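Acyl-coenzyme A oxidase (Caenorhabditis elegans, PDB 5K3H) catalyses the FAD-dependent desaturation of acyl-CoA to (2E)-enoyl-CoA, the first step of peroxisomal beta-oxidation, with release of hydrogen peroxide. Local coordinates at residues 346-349 and 350-354; 394-397 and 398-402. All coordinates share one frame; numbering follows the deposited sequence.

Interaction 1 of 2, residues 346-349 and 350-354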
loop_
_atom_site.group_PDB
_atom_site.type_symbol
_atom_site.label_atom_id
_atom_site.label_comp_id
_atom_site.label_asym_id
_atom_site.label_seq_id
_atom_site.Cartn_x
_atom_site.Cartn_y
_atom_site.Cartn_z
ATOM N N PRO B 346 11.958 12.215 6.603
ATOM C CA PRO B 346 10.747 12.975 6.906
ATOM C C PRO B 346 9.703 12.166 7.653
ATOM O O PRO B 346 8.851 12.757 8.324
ATOM C CB PRO B 346 10.254 13.423 5.519
ATOM C CG PRO B 346 11.474 13.457 4.661
ATOM C CD PRO B 346 12.262 12.268 5.152
ATOM N N PHE B 347 9.727 10.842 7.542
ATOM C CA PHE B 347 8.780 9.978 8.229
ATOM C C PHE B 347 9.256 9.589 9.615
ATOM O O PHE B 347 8.430 9.238 10.468
ATOM C CB PHE B 347 8.520 8.741 7.379
ATOM C CG PHE B 347 7.955 9.083 6.032
ATOM C CD1 PHE B 347 6.639 9.491 5.899
ATOM C CD2 PHE B 347 8.765 9.070 4.900
ATOM C CE1 PHE B 347 6.141 9.842 4.666
ATOM C CE2 PHE B 347 8.255 9.423 3.648
ATOM C CZ PHE B 347 6.951 9.804 3.538
ATOM N N ILE B 348 10.559 9.663 9.871
ATOM C CA ILE B 348 10.996 9.622 11.259
ATOM C C ILE B 348 10.400 10.804 11.999
ATOM O O ILE B 348 9.817 10.650 13.082
ATOM C CB ILE B 348 12.532 9.619 11.356
ATOM C CG1 ILE B 348 13.100 8.461 10.523
ATOM C CG2 ILE B 348 12.933 9.549 12.841
ATOM C CD1 ILE B 348 14.645 8.378 10.457
ATOM N N ALA B 349 10.454 11.985 11.371
ATOM C CA ALA B 349 9.878 13.191 11.958
ATOM C C ALA B 349 8.403 13.003 12.248
ATOM O O ALA B 349 7.945 13.318 13.347
ATOM C CB ALA B 349 10.087 14.390 11.020
ATOM N N ARG B 350 7.646 12.467 11.283
ATOM C CA ARG B 350 6.211 12.237 11.483
ATOM C C ARG B 350 5.946 11.272 12.633
ATOM O O ARG B 350 4.919 11.395 13.309
ATOM C CB ARG B 350 5.548 11.690 10.210
ATOM C CG ARG B 350 5.390 12.662 9.095
ATOM C CD ARG B 350 4.681 12.068 7.859
ATOM N NE ARG B 350 4.446 13.146 6.905
ATOM C CZ ARG B 350 3.836 13.048 5.723
ATOM N NH1 ARG B 350 3.364 11.884 5.275
ATOM N NH2 ARG B 350 3.717 14.148 4.977
ATOM N N ALA B 351 6.785 10.241 12.815
ATOM C CA ALA B 351 6.523 9.287 13.904
ATOM C C ALA B 351 6.613 9.967 15.270
ATOM O O ALA B 351 5.711 9.822 16.102
ATOM C CB ALA B 351 7.478 8.090 13.837
ATOM N N TYR B 352 7.670 10.757 15.493
ATOM C CA TYR B 352 7.770 11.579 16.697
ATOM C C TYR B 352 6.636 12.593 16.751
ATOM O O TYR B 352 6.041 12.819 17.814
ATOM C CB TYR B 352 9.124 12.302 16.744
ATOM C CG TYR B 352 10.272 11.463 17.295
ATOM C CD1 TYR B 352 10.979 10.589 16.466
ATOM C CD2 TYR B 352 10.658 11.554 18.631
ATOM C CE1 TYR B 352 12.025 9.822 16.957
ATOM C CE2 TYR B 352 11.694 10.810 19.114
ATOM C CZ TYR B 352 12.383 9.934 18.281
ATOM O OH TYR B 352 13.431 9.164 18.763
ATOM N N ALA B 353 6.311 13.212 15.616
ATOM C CA ALA B 353 5.232 14.196 15.609
ATOM C C ALA B 353 3.913 13.571 16.033
ATOM O O ALA B 353 3.145 14.186 16.777
ATOM C CB ALA B 353 5.096 14.837 14.225
ATOM N N PHE B 354 3.628 12.351 15.575
ATOM C CA PHE B 354 2.380 11.698 15.961
ATOM C C PHE B 354 2.389 11.326 17.435
ATOM O O PHE B 354 1.386 11.495 18.126
ATOM C CB PHE B 354 2.150 10.445 15.116
ATOM C CG PHE B 354 2.002 10.707 13.645
ATOM C CD1 PHE B 354 1.688 11.975 13.165
ATOM C CD2 PHE B 354 2.232 9.689 12.728
ATOM C CE1 PHE B 354 1.577 12.205 11.792
ATOM C CE2 PHE B 354 2.116 9.921 11.371
ATOM C CZ PHE B 354 1.779 11.174 10.904
#

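Interaction 2 of 2, residues 394-397 and 398-402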
loop_
_atom_site.group_PDB
_atom_site.type_symbol
_atom_site.label_atom_id
_atom_site.label_comp_id
_atom_site.label_asym_id
_atom_site.label_seq_id
_atom_site.Cartn_x
_atom_site.Cartn_y
_atom_site.Cartn_z
ATOM N N VAL B 394 -3.519 10.838 10.442
ATOM C CA VAL B 394 -2.420 10.035 10.963
ATOM C C VAL B 394 -2.406 8.654 10.304
ATOM O O VAL B 394 -1.342 8.116 9.969
ATOM C CB VAL B 394 -2.519 9.931 12.495
ATOM C CG1 VAL B 394 -1.547 8.885 13.028
ATOM C CG2 VAL B 394 -2.314 11.310 13.167
ATOM N N THR B 395 -3.577 8.055 10.101
ATOM C CA THR B 395 -3.607 6.735 9.483
ATOM C C THR B 395 -3.135 6.779 8.040
ATOM O O THR B 395 -2.414 5.884 7.588
ATOM C CB THR B 395 -5.009 6.152 9.576
ATOM O OG1 THR B 395 -5.355 6.031 10.966
ATOM C CG2 THR B 395 -5.077 4.783 8.875
ATOM N N HIS B 396 -3.548 7.803 7.300
ATOM C CA HIS B 396 -3.128 7.943 5.910
ATOM C C HIS B 396 -1.645 8.238 5.817
ATOM O O HIS B 396 -0.932 7.587 5.054
ATOM C CB HIS B 396 -3.936 9.040 5.220
ATOM C CG HIS B 396 -3.400 9.425 3.874
ATOM N ND1 HIS B 396 -3.677 8.708 2.729
ATOM C CD2 HIS B 396 -2.592 10.446 3.495
ATOM C CE1 HIS B 396 -3.058 9.264 1.705
ATOM N NE2 HIS B 396 -2.391 10.318 2.143
ATOM N N GLN B 397 -1.154 9.198 6.613
ATOM C CA GLN B 397 0.267 9.546 6.592
ATOM C C GLN B 397 1.149 8.438 7.146
ATOM O O GLN B 397 2.300 8.290 6.702
ATOM C CB GLN B 397 0.509 10.824 7.380
ATOM C CG GLN B 397 -0.035 12.024 6.677
ATOM C CD GLN B 397 0.446 13.302 7.270
ATOM O OE1 GLN B 397 1.167 13.315 8.261
ATOM N NE2 GLN B 397 -0.012 14.403 6.709
ATOM N N THR B 398 0.644 7.660 8.109
ATOM C CA THR B 398 1.384 6.484 8.562
ATOM C C THR B 398 1.523 5.475 7.431
ATOM O O THR B 398 2.620 4.975 7.173
ATOM C CB THR B 398 0.692 5.827 9.759
ATOM O OG1 THR B 398 0.696 6.727 10.868
ATOM C CG2 THR B 398 1.428 4.588 10.165
ATOM N N GLY B 399 0.418 5.193 6.722
ATOM C CA GLY B 399 0.455 4.272 5.585
ATOM C C GLY B 399 1.376 4.724 4.462
ATOM O O GLY B 399 2.115 3.917 3.888
ATOM N N GLU B 400 1.341 6.018 4.130
ATOM C CA GLU B 400 2.284 6.578 3.158
ATOM C C GLU B 400 3.735 6.316 3.567
ATOM O O GLU B 400 4.547 5.854 2.756
ATOM C CB GLU B 400 2.017 8.077 3.016
ATOM C CG GLU B 400 3.052 8.862 2.210
ATOM C CD GLU B 400 2.878 10.406 2.298
ATOM O OE1 GLU B 400 1.801 10.906 2.774
ATOM O OE2 GLU B 400 3.845 11.120 1.883
ATOM N N GLY B 401 4.074 6.559 4.837
ATOM C CA GLY B 401 5.457 6.383 5.264
ATOM C C GLY B 401 5.903 4.934 5.322
ATOM O O GLY B 401 7.005 4.602 4.882
ATOM N N ILE B 402 5.036 4.044 5.800
ATOM C CA ILE B 402 5.374 2.623 5.841
ATOM C C ILE B 402 5.628 2.107 4.430
ATOM O O ILE B 402 6.523 1.283 4.205
ATOM C CB ILE B 402 4.250 1.822 6.529
ATOM C CG1 ILE B 402 4.085 2.220 7.991
ATOM C CG2 ILE B 402 4.553 0.329 6.460
ATOM C CD1 ILE B 402 2.862 1.671 8.594
#

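Interaction 1 of 2, residues 346-349 and 350-354
F347 and R350 run alongside each other in the same direction, on a buried turn of helix 338-367 of the acyl-CoA oxidase C-alpha1 domain. The contact is local and spans about one helical turn. NH1 of R350 comes up at the edge of the F347 ring, 3.5 Å from CE1. The ring and guanidinium planes are almost perpendicular, 89° apart, so this is not a stack. The aliphatic part of the arginine also touches the ring, with R350 CD 3.8 Å from F347 CD1. R350 CG stands anti to the carbonyl carbon (chi1 -72°), and the chain then runs out extended to NE. This shape carries the guanidinium along the ring to two acidic partners outside the segments. NE forms a salt bridge with E574, and NH1 forms one with E400. Held at NE and NH1, the guanidinium probably has little room to rotate.

Four i to i+4 backbone bonds cross the contact. R350 N donates to P346 O at 3.2 Å, and A353 N donates to A349 O at 2.8 Å. The amides of A351 and Y352 bond to F347 O and I348 O. The helix is kinked within its first half, where the N atoms of P346 and F347 have no bond to the turn before. P346, as a proline, has no N-H to give.

Apolar packing joins I348 to Y352, with CG2 of I348 4.2 Å from CE1 of Y352. The Y352 hydroxyl bonds to the L614 carbonyl. At the other end of the ring, I348 O lies in the ring plane at its edge, 3.6 Å from Y352 CD1.

Interaction 2 of 2, residues 394-397 and 398-402
The H396 imidazole and the E400 carboxylate are the flat groups that approach each other, one turn apart on helix 382-408. E400 OE1 approaches the H396 ring at a slant. It is 4.3 Å from H396 NE2, so the two groups are neighbours without a direct bond. OE1 is already taken by R350 of helix 338-367. The Q397 side chain passes by E400 more loosely, with Q397 CG 4.5 Å from E400 OE1.

The close contact is between V394 and T398. T398 OG1 donates to V394 O at 2.6 Å, and T398 N donates to the same oxygen at 2.8 Å. The two donors reach V394 O from opposite faces of its carbonyl plane. The hydroxyl is 36° out of that plane. OG1 sits beside the backbone N of T398 (chi1 -64°), which folds it back onto the preceding turn. T398 OG1 also lies 3.8 Å from V394 CG1. With an alanine here the hydroxyl is gone, and V394 O would probably keep only the T398 amide of its two donors.

The remaining backbone bonds continue the helix. G399 N reaches T395 O, E400 N reaches H396 O at 2.9 Å, and G401 N reaches Q397 O.

H396 belongs to an ATP site that the partner subunit of the dimer completes. On the buried side, the helix satisfies the T398 hydroxyl with its own carbonyl. On the H396 side, a carboxylate near the imidazole could favour its protonated form, although its salt bridge with R350 may reduce that effect.

Interactions 1 and 2 lie on successive helices of the C-alpha1 domain, 338-367 and 382-408, with centres about 10 Å apart. They touch directly. A salt bridge runs from R350 NH1 to E400 OE1 at 3.1 Å, so the arginine beside F347 also holds the glutamate near H396. F347 CD1 packs 3.4 Å from G401 CA. The F354 ring reaches the other helix too, with CE2 3.5 Å from T398 OG1. H396 contributes to one ATP site of the dimer, while F347, about 4 Å side chain to side chain from Q404, lies near residues of the other. The crystal form is apo.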